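PDB 3WGY: meso-diaminopimelate dehydrogenase from Clostridium tetani, which catalyses the reversible NADP-dependent oxidative deamination of meso-2,6-diaminopimelate at its D-centre, and is here an engineered variant holding a 2-oxo acid. Local coordinates for residues L127-N131 with E268-N272; L154-D158 with N168-Y172. The protein carries 6 engineered substitutions. All blocks are in the same frame, centred on the assembly; numbering follows the deposited sequence.

Contact 1 (L127-N131 with E268-N272); sequences LFSLN and EFNLN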
ATOM      1  N   LEU B 127       2.578   7.319   4.152  1.00 29.02           N
ATOM      2  CA  LEU B 127       2.371   5.948   3.704  1.00 26.85           C
ATOM      3  C   LEU B 127       1.687   5.072   4.755  1.00 25.79           C
ATOM      4  O   LEU B 127       0.811   4.276   4.424  1.00 23.81           O
ATOM      5  CB  LEU B 127       3.700   5.327   3.274  1.00 25.46           C
ATOM      6  CG  LEU B 127       4.467   6.170   2.250  1.00 24.28           C
ATOM      7  CD1 LEU B 127       5.697   5.409   1.791  1.00 25.91           C
ATOM      8  CD2 LEU B 127       3.570   6.490   1.061  1.00 28.68           C
ATOM      9  N   PHE B 128       2.073   5.210   6.017  1.00 24.23           N
ATOM     10  CA  PHE B 128       1.441   4.395   7.043  1.00 26.00           C
ATOM     11  C   PHE B 128      -0.042   4.715   7.154  1.00 26.29           C
ATOM     12  O   PHE B 128      -0.864   3.820   7.346  1.00 25.17           O
ATOM     13  CB  PHE B 128       2.143   4.590   8.391  1.00 26.75           C
ATOM     14  CG  PHE B 128       3.406   3.783   8.537  1.00 27.76           C
ATOM     15  CD1 PHE B 128       3.967   3.135   7.444  1.00 27.98           C
ATOM     16  CD2 PHE B 128       4.042   3.685   9.764  1.00 30.42           C
ATOM     17  CE1 PHE B 128       5.145   2.403   7.578  1.00 31.84           C
ATOM     18  CE2 PHE B 128       5.222   2.951   9.906  1.00 31.04           C
ATOM     19  CZ  PHE B 128       5.773   2.312   8.817  1.00 30.69           C
ATOM     20  N   SER B 129      -0.376   5.996   7.012  1.00 26.21           N
ATOM     21  CA  SER B 129      -1.755   6.456   7.080  1.00 26.70           C
ATOM     22  C   SER B 129      -2.578   5.781   5.988  1.00 24.99           C
ATOM     23  O   SER B 129      -3.668   5.280   6.243  1.00 24.88           O
ATOM     24  CB  SER B 129      -1.817   7.978   6.881  1.00 26.62           C
ATOM     25  OG  SER B 129      -0.851   8.635   7.682  1.00 29.74           O
ATOM     26  N   LEU B 130      -2.046   5.777   4.769  1.00 25.79           N
ATOM     27  CA  LEU B 130      -2.739   5.171   3.638  1.00 25.12           C
ATOM     28  C   LEU B 130      -3.006   3.698   3.893  1.00 23.26           C
ATOM     29  O   LEU B 130      -4.081   3.190   3.568  1.00 23.86           O
ATOM     30  CB  LEU B 130      -1.906   5.304   2.359  1.00 23.40           C
ATOM     31  CG  LEU B 130      -1.847   6.679   1.692  1.00 24.18           C
ATOM     32  CD1 LEU B 130      -0.638   6.755   0.762  1.00 23.66           C
ATOM     33  CD2 LEU B 130      -3.171   6.926   0.931  1.00 20.94           C
ATOM     34  N   ASN B 131      -2.024   3.010   4.468  1.00 23.05           N
ATOM     35  CA  ASN B 131      -2.187   1.596   4.723  1.00 23.72           C
ATOM     36  C   ASN B 131      -3.112   1.266   5.874  1.00 23.29           C
ATOM     37  O   ASN B 131      -3.730   0.202   5.866  1.00 25.20           O
ATOM     38  CB  ASN B 131      -0.825   0.914   4.880  1.00 20.66           C
ATOM     39  CG  ASN B 131      -0.161   0.670   3.532  1.00 20.44           C
ATOM     40  OD1 ASN B 131       0.554   1.523   3.008  1.00 22.67           O
ATOM     41  ND2 ASN B 131      -0.434  -0.479   2.951  1.00 21.68           N
ATOM     42  N   GLU B 268      -0.230  -6.537   5.478  1.00 22.62           N
ATOM     43  CA  GLU B 268       0.882  -5.895   6.151  1.00 23.45           C
ATOM     44  C   GLU B 268       1.658  -4.977   5.224  1.00 26.56           C
ATOM     45  O   GLU B 268       1.848  -5.282   4.050  1.00 26.69           O
ATOM     46  CB  GLU B 268       1.834  -6.962   6.739  1.00 22.92           C
ATOM     47  CG  GLU B 268       3.116  -6.385   7.323  1.00 23.57           C
ATOM     48  CD  GLU B 268       4.009  -7.410   8.029  1.00 24.30           C
ATOM     49  OE1 GLU B 268       5.164  -7.055   8.340  1.00 27.58           O
ATOM     50  OE2 GLU B 268       3.573  -8.550   8.284  1.00 27.58           O
ATOM     51  N   PHE B 269       2.068  -3.832   5.754  1.00 25.83           N
ATOM     52  CA  PHE B 269       2.891  -2.887   5.016  1.00 27.73           C
ATOM     53  C   PHE B 269       3.997  -2.552   6.004  1.00 27.36           C
ATOM     54  O   PHE B 269       3.722  -2.322   7.183  1.00 27.71           O
ATOM     55  CB  PHE B 269       2.126  -1.607   4.670  1.00 26.52           C
ATOM     56  CG  PHE B 269       2.961  -0.579   3.946  1.00 26.55           C
ATOM     57  CD1 PHE B 269       3.199  -0.688   2.577  1.00 26.23           C
ATOM     58  CD2 PHE B 269       3.528   0.482   4.639  1.00 25.65           C
ATOM     59  CE1 PHE B 269       3.997   0.256   1.910  1.00 26.51           C
ATOM     60  CE2 PHE B 269       4.323   1.425   3.987  1.00 27.38           C
ATOM     61  CZ  PHE B 269       4.556   1.311   2.617  1.00 26.78           C
ATOM     62  N   ASN B 270       5.241  -2.547   5.553  1.00 25.94           N
ATOM     63  CA  ASN B 270       6.323  -2.205   6.463  1.00 27.39           C
ATOM     64  C   ASN B 270       7.459  -1.542   5.713  1.00 27.51           C
ATOM     65  O   ASN B 270       7.576  -1.680   4.496  1.00 28.31           O
ATOM     66  CB  ASN B 270       6.810  -3.442   7.243  1.00 24.32           C
ATOM     67  CG  ASN B 270       7.507  -4.454   6.368  1.00 25.73           C
ATOM     68  OD1 ASN B 270       8.461  -4.128   5.672  1.00 27.48           O
ATOM     69  ND2 ASN B 270       7.045  -5.695   6.413  1.00 26.29           N
ATOM     70  N   LEU B 271       8.272  -0.800   6.449  1.00 26.40           N
ATOM     71  CA  LEU B 271       9.398  -0.083   5.883  1.00 27.84           C
ATOM     72  C   LEU B 271      10.674  -0.380   6.669  1.00 28.35           C
ATOM     73  O   LEU B 271      10.650  -0.491   7.894  1.00 27.11           O
ATOM     74  CB  LEU B 271       9.130   1.433   5.926  1.00 26.80           C
ATOM     75  CG  LEU B 271       7.924   1.993   5.163  1.00 26.11           C
ATOM     76  CD1 LEU B 271       7.638   3.411   5.642  1.00 26.22           C
ATOM     77  CD2 LEU B 271       8.188   1.978   3.657  1.00 24.21           C
ATOM     78  N   ASN B 272      11.787  -0.493   5.954  1.00 29.43           N
ATOM     79  CA  ASN B 272      13.090  -0.725   6.568  1.00 30.73           C
ATOM     80  C   ASN B 272      13.975   0.353   5.952  1.00 32.64           C
ATOM     81  O   ASN B 272      14.468   0.199   4.833  1.00 32.94           O
ATOM     82  CB  ASN B 272      13.606  -2.117   6.213  1.00 34.39           C
ATOM     83  CG  ASN B 272      14.909  -2.457   6.923  1.00 38.98           C
ATOM     84  OD1 ASN B 272      15.559  -1.590   7.517  1.00 39.15           O
ATOM     85  ND2 ASN B 272      15.299  -3.720   6.855  1.00 40.92           N
TER
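The segment axes of helix 127-131 and strand 268-272 run antiparallel, at 169°, with a closest approach of 9.3 Å. That spacing leaves room for one layer of side chains, and even the closest pair of CA atoms, Asn131 and Phe269, is 6.8 Å apart. No hydrogen bond crosses the gap; 284 Å² is buried, and every contact within 4.5 Å is made by side-chain atoms.

Strand alternation sorts the residues: the CA-to-CB bonds of Phe269 and Leu271 point toward the helix, those of Glu268 and Asn270 away from it. Phe269 has the largest covered area, 91 Å². Its CE2 lies 4.0 Å from Leu127 CB and 3.8 Å from Phe128 CE1, so these rings meet edge to edge rather than stacking. The Phe128 CA-to-CB bond points sideways, yet its ring swings in until CE1 is 3.3 Å from Leu271 CD1. At the C-terminal end of the segment, the Asn131 side chain lies against one face of the Phe269 ring. On the opposite side of the strand, Asn270 ND2 donates to Glu268 OE1 at 3.0 Å, and Glu268 also forms a salt bridge with Arg184.

This is helix-on-sheet packing within the C-terminal domain of the dehydrogenase. Strand 264-273 pairs with strand 249-258 through Phe269 with Val253 and Leu271 with Gly251, and antiparallel with a strand of the second subunit, so the sheet continues across the dimer interface. Helix 276-296 borders the same apolar layer, its Phe279 touching both Leu127 and Leu271.

Contact 2 (L154-D158 with N168-Y172); sequences LGHSD and NGIQY. Engineered in segment 154-158: Leu154 (natural residue Gln). With COI (2-oxo-4-methylpentanoic acid), chain C.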
ATOM      1  N   LEU B 154      14.113  11.274  19.929  1.00 53.91           N
ATOM      2  CA  LEU B 154      14.891  12.420  20.404  1.00 56.09           C
ATOM      3  C   LEU B 154      14.643  12.783  21.860  1.00 56.73           C
ATOM      4  O   LEU B 154      15.592  12.919  22.639  1.00 56.80           O
ATOM      5  CB  LEU B 154      14.642  13.642  19.508  1.00 56.66           C
ATOM      6  CG  LEU B 154      15.469  14.907  19.773  1.00 57.65           C
ATOM      7  CD1 LEU B 154      14.835  15.700  20.901  1.00 59.01           C
ATOM      8  CD2 LEU B 154      16.920  14.540  20.096  1.00 59.06           C
ATOM      9  N   GLY B 155      13.374  12.940  22.220  1.00 56.04           N
ATOM     10  CA  GLY B 155      13.037  13.293  23.583  1.00 55.20           C
ATOM     11  C   GLY B 155      13.694  12.355  24.570  1.00 54.31           C
ATOM     12  O   GLY B 155      14.278  12.794  25.559  1.00 55.00           O
ATOM     13  N   HIS B 156      13.602  11.058  24.294  1.00 52.89           N
ATOM     14  CA  HIS B 156      14.177  10.044  25.163  1.00 51.70           C
ATOM     15  C   HIS B 156      15.692  10.151  25.327  1.00 50.72           C
ATOM     16  O   HIS B 156      16.218   9.902  26.411  1.00 50.43           O
ATOM     17  CB  HIS B 156      13.797   8.656  24.654  1.00 51.17           C
ATOM     18  CG  HIS B 156      12.333   8.358  24.766  1.00 51.28           C
ATOM     19  ND1 HIS B 156      11.369   9.108  24.121  1.00 51.94           N
ATOM     20  CD2 HIS B 156      11.670   7.396  25.452  1.00 52.44           C
ATOM     21  CE1 HIS B 156      10.177   8.618  24.403  1.00 52.95           C
ATOM     22  NE2 HIS B 156      10.331   7.581  25.209  1.00 52.64           N
ATOM     23  N   SER B 157      16.391  10.521  24.255  1.00 49.67           N
ATOM     24  CA  SER B 157      17.842  10.669  24.308  1.00 48.94           C
ATOM     25  C   SER B 157      18.216  11.837  25.203  1.00 48.40           C
ATOM     26  O   SER B 157      19.210  11.779  25.927  1.00 47.48           O
ATOM     27  CB  SER B 157      18.419  10.881  22.907  1.00 48.64           C
ATOM     28  OG  SER B 157      18.399   9.669  22.171  1.00 50.74           O
ATOM     29  N   ASP B 158      17.423  12.904  25.141  1.00 49.29           N
ATOM     30  CA  ASP B 158      17.657  14.072  25.983  1.00 49.59           C
ATOM     31  C   ASP B 158      17.338  13.666  27.419  1.00 49.35           C
ATOM     32  O   ASP B 158      18.055  14.029  28.350  1.00 51.14           O
ATOM     33  CB  ASP B 158      16.746  15.236  25.577  1.00 49.98           C
ATOM     34  CG  ASP B 158      17.028  15.742  24.175  1.00 51.56           C
ATOM     35  OD1 ASP B 158      18.219  15.859  23.807  1.00 51.17           O
ATOM     36  OD2 ASP B 158      16.056  16.040  23.447  1.00 52.73           O
ATOM     37  N   ASN B 168      26.704  10.726  27.980  1.00 41.50           N
ATOM     38  CA  ASN B 168      26.020  10.838  26.713  1.00 38.80           C
ATOM     39  C   ASN B 168      25.270   9.529  26.479  1.00 37.36           C
ATOM     40  O   ASN B 168      25.489   8.550  27.190  1.00 34.68           O
ATOM     41  CB  ASN B 168      27.052  11.099  25.607  1.00 39.30           C
ATOM     42  CG  ASN B 168      26.418  11.609  24.336  1.00 39.61           C
ATOM     43  OD1 ASN B 168      25.226  11.899  24.306  1.00 40.10           O
ATOM     44  ND2 ASN B 168      27.212  11.729  23.278  1.00 37.96           N
ATOM     45  N   GLY B 169      24.371   9.515  25.500  1.00 34.98           N
ATOM     46  CA  GLY B 169      23.619   8.306  25.231  1.00 33.93           C
ATOM     47  C   GLY B 169      22.580   8.445  24.136  1.00 33.83           C
ATOM     48  O   GLY B 169      22.351   9.526  23.601  1.00 33.69           O
ATOM     49  N   ILE B 170      21.947   7.329  23.807  1.00 33.40           N
ATOM     50  CA  ILE B 170      20.924   7.299  22.774  1.00 33.89           C
ATOM     51  C   ILE B 170      19.880   6.237  23.124  1.00 33.68           C
ATOM     52  O   ILE B 170      20.198   5.221  23.743  1.00 35.11           O
ATOM     53  CB  ILE B 170      21.556   6.967  21.393  1.00 32.92           C
ATOM     54  CG1 ILE B 170      20.515   7.121  20.277  1.00 34.60           C
ATOM     55  CG2 ILE B 170      22.090   5.536  21.402  1.00 31.70           C
ATOM     56  CD1 ILE B 170      21.113   7.104  18.869  1.00 32.96           C
ATOM     57  N   GLN B 171      18.636   6.484  22.732  1.00 33.34           N
ATOM     58  CA  GLN B 171      17.538   5.552  22.985  1.00 34.78           C
ATOM     59  C   GLN B 171      16.943   5.079  21.662  1.00 34.02           C
ATOM     60  O   GLN B 171      17.007   5.789  20.660  1.00 34.81           O
ATOM     61  CB  GLN B 171      16.431   6.232  23.818  1.00 36.31           C
ATOM     62  CG  GLN B 171      15.146   5.394  23.982  1.00 40.29           C
ATOM     63  CD  GLN B 171      14.088   5.651  22.905  1.00 42.87           C
ATOM     64  OE1 GLN B 171      14.399   6.059  21.785  1.00 44.48           O
ATOM     65  NE2 GLN B 171      12.826   5.392  23.245  1.00 47.05           N
ATOM     66  N   TYR B 172      16.377   3.876  21.674  1.00 32.18           N
ATOM     67  CA  TYR B 172      15.720   3.290  20.511  1.00 34.13           C
ATOM     68  C   TYR B 172      14.413   2.652  20.964  1.00 35.23           C
ATOM     69  O   TYR B 172      14.365   2.011  22.015  1.00 35.13           O
ATOM     70  CB  TYR B 172      16.553   2.166  19.889  1.00 30.58           C
ATOM     71  CG  TYR B 172      17.849   2.584  19.249  1.00 33.23           C
ATOM     72  CD1 TYR B 172      17.870   3.195  17.991  1.00 33.27           C
ATOM     73  CD2 TYR B 172      19.062   2.355  19.895  1.00 33.25           C
ATOM     74  CE1 TYR B 172      19.074   3.564  17.397  1.00 33.51           C
ATOM     75  CE2 TYR B 172      20.264   2.719  19.314  1.00 34.33           C
ATOM     76  CZ  TYR B 172      20.263   3.320  18.065  1.00 32.70           C
ATOM     77  OH  TYR B 172      21.456   3.661  17.490  1.00 33.03           O
TER
HETATM   78  C1  COI C 400      11.067  11.839  20.690  1.00105.88           C
HETATM   79  O1  COI C 400      11.306  11.164  21.710  1.00105.44           O
HETATM   80  O2  COI C 400      11.323  11.373  19.555  1.00104.97           O
HETATM   81  C2  COI C 400      10.463  13.239  20.816  1.00106.30           C
HETATM   82  O3  COI C 400      10.191  13.733  21.911  1.00107.41           O
HETATM   83  C3  COI C 400      10.226  13.990  19.506  1.00105.86           C
HETATM   84  C4  COI C 400      11.390  14.949  19.241  1.00105.40           C
HETATM   85  C5  COI C 400      11.182  15.645  17.895  1.00105.07           C
HETATM   86  C6  COI C 400      11.461  15.995  20.355  1.00105.10           C
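Gln171, Ser157 and His156 carry most of the 209 Å² buried here, with 70, 58 and 48 Å² covered respectively. Ser157 makes the direct polar link: Gln171 N donates to Ser157 OG over 3.2 Å at an N-H...O angle of 151°, joining the first turn of the helix to the strand backbone. The same OG sits 3.5 Å from Ile170 CA, and the nearest CA pair, Ser157 and Ile170, is separated by just 4.8 Å. Such closeness fits the axis distance of 6.7 Å between helix 154-158 and strand 169-172, whose directions differ by 143°.

Topologically, helix 154-162 connects strands 151-152 and 166-175, which are antiparallel neighbours in a mixed sheet of the C-terminal domain; Val152 touches both Ser157 and Ile170.

The CA-to-CB bond of Gln171 points toward the helix, and the side chain places NE2 over one face of the His156 imidazole, 3.2 Å from His156 CD2. At the edge of that ring lies the bound 2-oxo-4-methylpentanoic acid: His156 ND1 donates to its carboxylate O1 at 3.2 Å, and His156 N adds a weak hydrogen bond to the same atom at 3.5 Å. Gly155 N approaches O1 to 2.8 Å, while N of the engineered Leu154 is 2.8 Å from O2, so the carboxylate sits at the helix N-terminus. A CB on Gly155 would clash with the ligand's O3. Tyr224 and Phe225 meet the imidazole edge-to-face.

How the contacts relate
Contact 2 is nested in sequence inside the long loop closed by contact 1, and both belong to the C-terminal domain of the dehydrogenase. Their centres lie 25 Å apart and their nearest atoms about 12 Å, so the two do not touch. They serve different sheets: contact 1 packs a helix on the three-stranded antiparallel sheet containing strand 264-273, contact 2 sets a helix against the mixed sheet containing strand 166-175. Contact 1 lies on the subunit interface, whereas no other protein chain touches contact 2. The ligand belongs to contact 2, where Leu154, Gly155 and His156 line its pocket; contact 1 stays well away from it, Phe128 CE2 being 14.2 Å from O2 of the ligand.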